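Local coordinates for protein annexin A8 (Homo sapiens, PDB 1W3W) that binds calcium and phospholipids and acts as an anticoagulant by indirectly inhibiting the thromboplastin-specific complex of the blood coagulation cascade, at residues S19-D24 against R56-K61; S172-A177 against A210-R215; L180-D185 against L214-E219. One frame throughout, in Å; residues are numbered along the deposited sequence.

Contact 1 of 3, residues S19-D24 against R56-K61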
# COMPACT_ATOMS: atom_id res chain seq x y z
N SER A 19 6.31 -3.34 -26.27
CA SER A 19 6.06 -4.04 -27.53
C SER A 19 7.18 -5.05 -27.82
O SER A 19 6.93 -6.15 -28.32
CB SER A 19 5.93 -3.06 -28.70
OG SER A 19 7.20 -2.63 -29.17
N HIS A 20 8.42 -4.65 -27.51
CA HIS A 20 9.60 -5.50 -27.70
C HIS A 20 10.85 -4.77 -27.18
O HIS A 20 11.12 -3.63 -27.59
CB HIS A 20 9.78 -5.83 -29.18
CG HIS A 20 10.99 -6.66 -29.45
ND1 HIS A 20 11.46 -7.59 -28.55
CD2 HIS A 20 11.84 -6.69 -30.51
CE1 HIS A 20 12.54 -8.16 -29.05
NE2 HIS A 20 12.79 -7.64 -30.24
N PHE A 21 11.62 -5.42 -26.31
CA PHE A 21 12.58 -4.69 -25.48
C PHE A 21 13.94 -5.38 -25.30
O PHE A 21 14.02 -6.52 -24.84
CB PHE A 21 11.94 -4.44 -24.11
CG PHE A 21 12.80 -3.66 -23.17
CD1 PHE A 21 13.14 -2.35 -23.45
CD2 PHE A 21 13.29 -4.25 -22.01
CE1 PHE A 21 13.95 -1.64 -22.57
CE2 PHE A 21 14.09 -3.55 -21.15
CZ PHE A 21 14.42 -2.25 -21.43
N ASN A 22 15.00 -4.66 -25.65
CA ASN A 22 16.38 -5.08 -25.39
C ASN A 22 16.88 -4.34 -24.15
O ASN A 22 17.09 -3.13 -24.21
CB ASN A 22 17.27 -4.75 -26.61
CG ASN A 22 18.76 -5.05 -26.38
OD1 ASN A 22 19.14 -5.75 -25.43
ND2 ASN A 22 19.61 -4.54 -27.27
N PRO A 23 17.09 -5.04 -23.03
CA PRO A 23 17.57 -4.40 -21.79
C PRO A 23 19.06 -4.04 -21.73
O PRO A 23 19.46 -3.34 -20.79
CB PRO A 23 17.28 -5.47 -20.73
CG PRO A 23 17.42 -6.73 -21.47
CD PRO A 23 16.86 -6.49 -22.83
N ASP A 24 19.87 -4.54 -22.66
CA ASP A 24 21.32 -4.43 -22.57
C ASP A 24 21.85 -3.00 -22.54
O ASP A 24 22.68 -2.68 -21.71
CB ASP A 24 22.01 -5.24 -23.70
CG ASP A 24 21.87 -6.75 -23.52
OD1 ASP A 24 21.41 -7.23 -22.46
OD2 ASP A 24 22.22 -7.54 -24.42
N ARG A 56 12.64 -3.36 -15.72
CA ARG A 56 13.68 -3.29 -14.70
C ARG A 56 14.25 -4.66 -14.31
O ARG A 56 15.44 -4.77 -14.07
CB ARG A 56 13.19 -2.61 -13.43
CG ARG A 56 12.89 -1.15 -13.57
CD ARG A 56 12.42 -0.52 -12.24
NE ARG A 56 11.47 0.52 -12.57
CZ ARG A 56 10.21 0.60 -12.16
NH1 ARG A 56 9.69 -0.24 -11.27
NH2 ARG A 56 9.49 1.60 -12.63
N GLN A 57 13.41 -5.69 -14.22
CA GLN A 57 13.88 -7.04 -13.89
C GLN A 57 14.78 -7.59 -15.00
O GLN A 57 15.80 -8.24 -14.73
CB GLN A 57 12.70 -7.99 -13.63
CG GLN A 57 11.70 -7.54 -12.56
CD GLN A 57 12.35 -7.07 -11.28
OE1 GLN A 57 13.32 -7.67 -10.83
NE2 GLN A 57 11.83 -6.01 -10.69
N GLN A 58 14.43 -7.30 -16.25
CA GLN A 58 15.25 -7.67 -17.40
C GLN A 58 16.58 -6.93 -17.39
O GLN A 58 17.62 -7.51 -17.67
CB GLN A 58 14.50 -7.39 -18.70
CG GLN A 58 13.22 -8.18 -18.87
CD GLN A 58 12.45 -7.78 -20.14
OE1 GLN A 58 11.44 -7.09 -20.07
NE2 GLN A 58 12.93 -8.23 -21.28
N ILE A 59 16.53 -5.64 -17.07
CA ILE A 59 17.73 -4.82 -16.93
C ILE A 59 18.65 -5.39 -15.82
O ILE A 59 19.86 -5.50 -16.01
CB ILE A 59 17.36 -3.35 -16.66
CG1 ILE A 59 16.73 -2.72 -17.91
CG2 ILE A 59 18.59 -2.55 -16.29
CD1 ILE A 59 16.06 -1.40 -17.65
N ALA A 60 18.07 -5.78 -14.70
CA ALA A 60 18.85 -6.36 -13.60
C ALA A 60 19.56 -7.63 -14.05
O ALA A 60 20.75 -7.83 -13.74
CB ALA A 60 17.95 -6.65 -12.39
N LYS A 61 18.86 -8.48 -14.80
CA LYS A 61 19.45 -9.73 -15.30
C LYS A 61 20.59 -9.48 -16.28
O LYS A 61 21.65 -10.11 -16.20
CB LYS A 61 18.39 -10.61 -15.95
CG LYS A 61 18.88 -12.01 -16.27
CD LYS A 61 17.73 -12.99 -16.54
CE LYS A 61 18.03 -13.96 -17.69
NZ LYS A 61 17.78 -15.39 -17.30
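In the first annexin repeat, the chain entering the helical bundle lies against its third helix: residues 19-24 lead into helix 24-34 and cover one side of 56-61 on helix 53-67. Phe21 and Pro23 face the helix, whereas Asn22 between them points away. Pro23 sits closest to the backbone, with its CB 3.7 Å from Gln58 O. The same CB meets Ile59 CG1 at 4.0 Å, so the compact pyrrolidine bridges two consecutive helix residues. Phe21 has CG anti to its backbone N (chi1 -178°), and this carries the ring toward Gln58 and Ile59. One face of the ring lies over Pro23 N, offset toward the rim, while the rim itself meets Ile59 edge-on, Phe21 CZ lying 4.2 Å from Ile59 CD1. Gln58 brings its amide past the ring obliquely, the two planes 76° apart. Its CB packs on the Pro23 ring, while the extended chain carries the polar end out beside Phe21, at the partly exposed border. Buried Ile59, by contrast, is all hydrocarbon and also packs on Leu30. Asn22 suits its outward position because its short amide can turn back to cap the first turn of helix 24-34, accepting from Asp24 N through OD1 at 3.1 Å, with the donor 58° out of the carbonyl plane.

Contact 2 of 3, residues S172-A177 against A210-R215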
# COMPACT_ATOMS: atom_id res chain seq x y z
N SER A 172 -22.43 -9.76 -8.22
CA SER A 172 -23.16 -8.51 -7.99
C SER A 172 -24.39 -8.77 -7.11
O SER A 172 -25.07 -7.84 -6.69
CB SER A 172 -23.59 -7.86 -9.31
OG SER A 172 -24.41 -8.72 -10.07
N PHE A 173 -24.65 -10.05 -6.82
CA PHE A 173 -25.80 -10.46 -6.01
C PHE A 173 -25.51 -10.41 -4.50
O PHE A 173 -24.65 -11.12 -3.98
CB PHE A 173 -26.29 -11.86 -6.40
CG PHE A 173 -27.28 -11.85 -7.52
CD1 PHE A 173 -26.85 -11.90 -8.84
CD2 PHE A 173 -28.65 -11.79 -7.26
CE1 PHE A 173 -27.77 -11.89 -9.89
CE2 PHE A 173 -29.57 -11.77 -8.29
CZ PHE A 173 -29.13 -11.83 -9.61
N VAL A 174 -26.25 -9.55 -3.83
CA VAL A 174 -26.19 -9.43 -2.39
C VAL A 174 -27.45 -10.07 -1.83
O VAL A 174 -28.55 -9.90 -2.35
CB VAL A 174 -26.12 -7.94 -2.01
CG1 VAL A 174 -26.07 -7.75 -0.49
CG2 VAL A 174 -24.91 -7.31 -2.66
N ASP A 175 -27.30 -10.81 -0.75
CA ASP A 175 -28.42 -11.36 -0.02
C ASP A 175 -29.03 -10.25 0.84
O ASP A 175 -28.42 -9.85 1.81
CB ASP A 175 -27.89 -12.50 0.86
CG ASP A 175 -28.97 -13.23 1.62
OD1 ASP A 175 -30.06 -12.65 1.87
OD2 ASP A 175 -28.80 -14.39 2.03
N PRO A 176 -30.23 -9.75 0.50
CA PRO A 176 -30.79 -8.61 1.22
C PRO A 176 -31.14 -8.92 2.68
O PRO A 176 -31.05 -8.00 3.51
CB PRO A 176 -32.06 -8.27 0.42
CG PRO A 176 -32.42 -9.54 -0.33
CD PRO A 176 -31.13 -10.23 -0.56
N ALA A 177 -31.54 -10.15 2.98
CA ALA A 177 -31.85 -10.52 4.37
C ALA A 177 -30.60 -10.50 5.24
O ALA A 177 -30.63 -10.06 6.38
CB ALA A 177 -32.51 -11.90 4.43
N ALA A 210 -16.99 -6.80 -0.63
CA ALA A 210 -17.12 -5.35 -0.77
C ALA A 210 -18.54 -4.95 -1.18
O ALA A 210 -19.10 -4.00 -0.66
CB ALA A 210 -16.12 -4.81 -1.79
N THR A 211 -19.11 -5.69 -2.13
CA THR A 211 -20.44 -5.38 -2.64
C THR A 211 -21.53 -5.55 -1.57
O THR A 211 -22.47 -4.74 -1.47
CB THR A 211 -20.72 -6.30 -3.84
OG1 THR A 211 -19.70 -6.11 -4.84
CG2 THR A 211 -22.01 -5.92 -4.53
N HIS A 212 -21.41 -6.60 -0.79
CA HIS A 212 -22.29 -6.85 0.34
C HIS A 212 -22.13 -5.73 1.38
O HIS A 212 -23.11 -5.21 1.87
CB HIS A 212 -21.98 -8.21 0.97
CG HIS A 212 -22.79 -8.52 2.18
ND1 HIS A 212 -23.79 -9.47 2.18
CD2 HIS A 212 -22.74 -8.03 3.44
CE1 HIS A 212 -24.32 -9.55 3.39
NE2 HIS A 212 -23.71 -8.68 4.17
N LEU A 213 -20.89 -5.34 1.66
CA LEU A 213 -20.62 -4.33 2.69
C LEU A 213 -21.18 -2.99 2.31
O LEU A 213 -21.69 -2.27 3.16
CB LEU A 213 -19.12 -4.20 2.97
CG LEU A 213 -18.50 -5.29 3.85
CD1 LEU A 213 -17.01 -5.05 3.93
CD2 LEU A 213 -19.11 -5.33 5.23
N LEU A 214 -21.14 -2.64 1.02
CA LEU A 214 -21.73 -1.37 0.58
C LEU A 214 -23.21 -1.32 0.89
O LEU A 214 -23.74 -0.27 1.31
CB LEU A 214 -21.50 -1.13 -0.90
CG LEU A 214 -20.05 -0.75 -1.21
CD1 LEU A 214 -19.75 -0.88 -2.69
CD2 LEU A 214 -19.77 0.65 -0.72
N ARG A 215 -23.90 -2.44 0.69
CA ARG A 215 -25.31 -2.51 1.04
C ARG A 215 -25.51 -2.48 2.56
O ARG A 215 -26.46 -1.88 3.04
CB ARG A 215 -25.95 -3.75 0.43
CG ARG A 215 -27.43 -3.90 0.71
CD ARG A 215 -28.30 -2.92 -0.06
NE ARG A 215 -29.63 -3.49 -0.28
CZ ARG A 215 -29.96 -4.31 -1.28
NH1 ARG A 215 -29.07 -4.68 -2.21
NH2 ARG A 215 -31.21 -4.76 -1.36
O HOH W 1 -24.50 -11.23 0.29
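The loop 172-175 runs over the first turns of helix 210-224 and comes nearest where Val174 CA lies 5.4 Å from His212 CA, just before the chain turns into helix 176-191. Val174 is the centre of the contact, and its branched side chain straddles the helix surface. Val174 CG2 reaches Thr211 CG2 at 3.7 Å, and Thr211 can offer that methyl because chi1 places it anti to the backbone N. CG1, itself anti to the Val174 backbone N, lies 3.9 Å from His212 ND1 and close to Arg215 CB. The two branches of this beta-branched residue thus meet different helix residues. Arg215 bends at chi2 (72°), which brings its guanidinium to the start of helix 176-191, where NH2 lies 4.0 Å from Pro176 CB. His212, its CG anti to the backbone N, crosses Val174 at about a right angle. In the plane of its ring, a water bonded to His212 ND1 at 2.7 Å accepts from Asp175 N at 3.0 Å, linking loop to helix. On the other nitrogen, His212 NE2 is hydrogen-bonded to Asp182 OD1, so both ring nitrogens are engaged and the ring rotation is set; the carboxylate would tend to stabilise a protonated imidazole. Asp175 is the N-cap of helix 176-191, its OD1 accepting weakly from Ala177 N, and Pro176 suits the first turn, where no backbone N-H is needed. The arrangement belongs to the annexin repeat, here the third, in which the chain entering the first helix runs across the N-terminal turns of the third helix.

Contact 3 of 3, residues L180-D185 against L214-E219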
# COMPACT_ATOMS: atom_id res chain seq x y z
N LEU A 180 -29.32 -6.87 5.85
CA LEU A 180 -30.11 -6.24 6.90
C LEU A 180 -29.73 -6.76 8.28
O LEU A 180 -29.60 -5.97 9.23
CB LEU A 180 -31.61 -6.42 6.65
CG LEU A 180 -32.53 -5.66 7.61
CD1 LEU A 180 -32.32 -4.15 7.48
CD2 LEU A 180 -34.00 -6.01 7.40
N GLN A 181 -29.54 -8.07 8.40
CA GLN A 181 -29.11 -8.67 9.65
C GLN A 181 -27.71 -8.17 10.07
O GLN A 181 -27.48 -7.89 11.23
CB GLN A 181 -29.11 -10.20 9.59
CG GLN A 181 -28.98 -10.85 10.98
CD GLN A 181 -30.05 -10.36 11.98
OE1 GLN A 181 -31.25 -10.47 11.71
NE2 GLN A 181 -29.61 -9.82 13.14
N ASP A 182 -26.79 -8.09 9.12
CA ASP A 182 -25.47 -7.54 9.39
C ASP A 182 -25.57 -6.10 9.89
O ASP A 182 -24.90 -5.76 10.85
CB ASP A 182 -24.59 -7.61 8.15
CG ASP A 182 -24.04 -8.99 7.90
OD1 ASP A 182 -23.44 -9.17 6.81
OD2 ASP A 182 -24.15 -9.93 8.72
N ALA A 183 -26.41 -5.28 9.27
CA ALA A 183 -26.56 -3.89 9.69
C ALA A 183 -27.21 -3.79 11.08
O ALA A 183 -26.81 -2.98 11.91
CB ALA A 183 -27.37 -3.14 8.69
N GLN A 184 -28.20 -4.64 11.32
CA GLN A 184 -28.83 -4.74 12.63
C GLN A 184 -27.81 -5.16 13.69
O GLN A 184 -27.80 -4.60 14.77
CB GLN A 184 -29.99 -5.74 12.58
CG GLN A 184 -30.90 -5.71 13.81
CD GLN A 184 -31.64 -4.38 13.96
OE1 GLN A 184 -31.49 -3.69 14.97
NE2 GLN A 184 -32.44 -4.04 12.95
N ASP A 185 -26.94 -6.11 13.37
CA ASP A 185 -25.92 -6.58 14.31
C ASP A 185 -24.87 -5.52 14.61
O ASP A 185 -24.38 -5.45 15.73
CB ASP A 185 -25.20 -7.82 13.79
CG ASP A 185 -26.06 -9.06 13.82
OD1 ASP A 185 -25.63 -10.07 13.23
OD2 ASP A 185 -27.19 -9.10 14.36
N LEU A 214 -21.14 -2.64 1.02
CA LEU A 214 -21.73 -1.37 0.58
C LEU A 214 -23.21 -1.32 0.89
O LEU A 214 -23.74 -0.27 1.31
CB LEU A 214 -21.50 -1.13 -0.90
CG LEU A 214 -20.05 -0.75 -1.21
CD1 LEU A 214 -19.75 -0.88 -2.69
CD2 LEU A 214 -19.77 0.65 -0.72
N ARG A 215 -23.90 -2.44 0.69
CA ARG A 215 -25.31 -2.51 1.04
C ARG A 215 -25.51 -2.48 2.56
O ARG A 215 -26.46 -1.88 3.04
CB ARG A 215 -25.95 -3.75 0.43
CG ARG A 215 -27.43 -3.90 0.71
CD ARG A 215 -28.30 -2.92 -0.06
NE ARG A 215 -29.63 -3.49 -0.28
CZ ARG A 215 -29.96 -4.31 -1.28
NH1 ARG A 215 -29.07 -4.68 -2.21
NH2 ARG A 215 -31.21 -4.76 -1.36
N VAL A 216 -24.62 -3.13 3.32
CA VAL A 216 -24.69 -3.09 4.76
C VAL A 216 -24.56 -1.64 5.25
O VAL A 216 -25.30 -1.23 6.13
CB VAL A 216 -23.63 -3.99 5.43
CG1 VAL A 216 -23.56 -3.75 6.93
CG2 VAL A 216 -23.91 -5.46 5.17
N PHE A 217 -23.65 -0.87 4.66
CA PHE A 217 -23.44 0.51 5.09
C PHE A 217 -24.66 1.36 4.83
O PHE A 217 -25.02 2.19 5.65
CB PHE A 217 -22.23 1.16 4.41
CG PHE A 217 -20.92 0.48 4.68
CD1 PHE A 217 -20.75 -0.38 5.76
CD2 PHE A 217 -19.84 0.74 3.86
CE1 PHE A 217 -19.53 -0.98 5.99
CE2 PHE A 217 -18.63 0.13 4.09
CZ PHE A 217 -18.48 -0.74 5.14
N GLU A 218 -25.30 1.16 3.68
CA GLU A 218 -26.56 1.83 3.36
C GLU A 218 -27.64 1.52 4.39
O GLU A 218 -28.29 2.43 4.90
CB GLU A 218 -27.07 1.39 1.99
CG GLU A 218 -26.38 1.97 0.79
CD GLU A 218 -27.04 1.49 -0.50
OE1 GLU A 218 -28.17 1.96 -0.80
OE2 GLU A 218 -26.46 0.62 -1.19
N GLU A 219 -27.85 0.23 4.66
CA GLU A 219 -28.88 -0.21 5.62
C GLU A 219 -28.58 0.28 7.03
O GLU A 219 -29.49 0.67 7.77
CB GLU A 219 -29.00 -1.75 5.64
CG GLU A 219 -29.54 -2.36 4.36
CD GLU A 219 -30.91 -1.81 3.98
OE1 GLU A 219 -31.07 -1.38 2.83
OE2 GLU A 219 -31.81 -1.77 4.85
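Two helices of the third annexin repeat, 176-191 and 210-224, cross here inside its all-helical bundle: their 180-185 and 214-219 segments approach to 8.3 Å between axes at a signed angle of -55°. Apolar contacts carry the crossing. Ala183 stands at the point of closest backbone approach, with its CA 5.3 Å from that of Val216, and its single methyl fits the nearness of the two backbones. Its CB touches Glu219 CB at 3.7 Å and also lies over Val216 O. Val216 suits its buried place because its two methyls can settle on different residues: CG1, anti to the backbone N, lies by the Ala183 backbone, whereas CG2 meets Asp182 CB at 3.7 Å. Further along helix 210-224, Ile223 continues the packing onto Leu180 and Ala183.

Polar groups flank the apolar contacts. Asp182 packs its CB on Val216 while its carboxylate, beside Val216 CG2, is directed to polar partners outside the two segments: OD1 forms a salt bridge with Arg208 NE as well as its bond to His212. These partners would offset the charge of this buried acid. Leu180, at the exposed border, is long enough to reach the second helix with a methyl. Glu219 is bent at chi2 (-58°), so its aliphatic part stays on the interface and its carboxylate curls across Leu180, OE2 lying 3.6 Å from CD1.

Overall arrangement
Contacts 2 and 3 are continuous: their centres are 9 Å apart, both join helix 176-191 to helix 210-224, and they share Leu214 and Arg215. The His212-Asp182 hydrogen bond ties the capped entry of the first helix to the helix crossing next to it. Contact 1 lies far off, its centre 44 Å from that of contact 2 and 50 Å from that of contact 3, the latter on the opposite side of the chain's centre. It nevertheless parallels contact 2: Asn22 in contact 1 and Asp175 in contact 2 each give a capping bond and are followed by a proline, and the loop covers its repeat's third helix. The calcium site, formed by Met266, Gly268, Gly270 and Asp310, is away from all three.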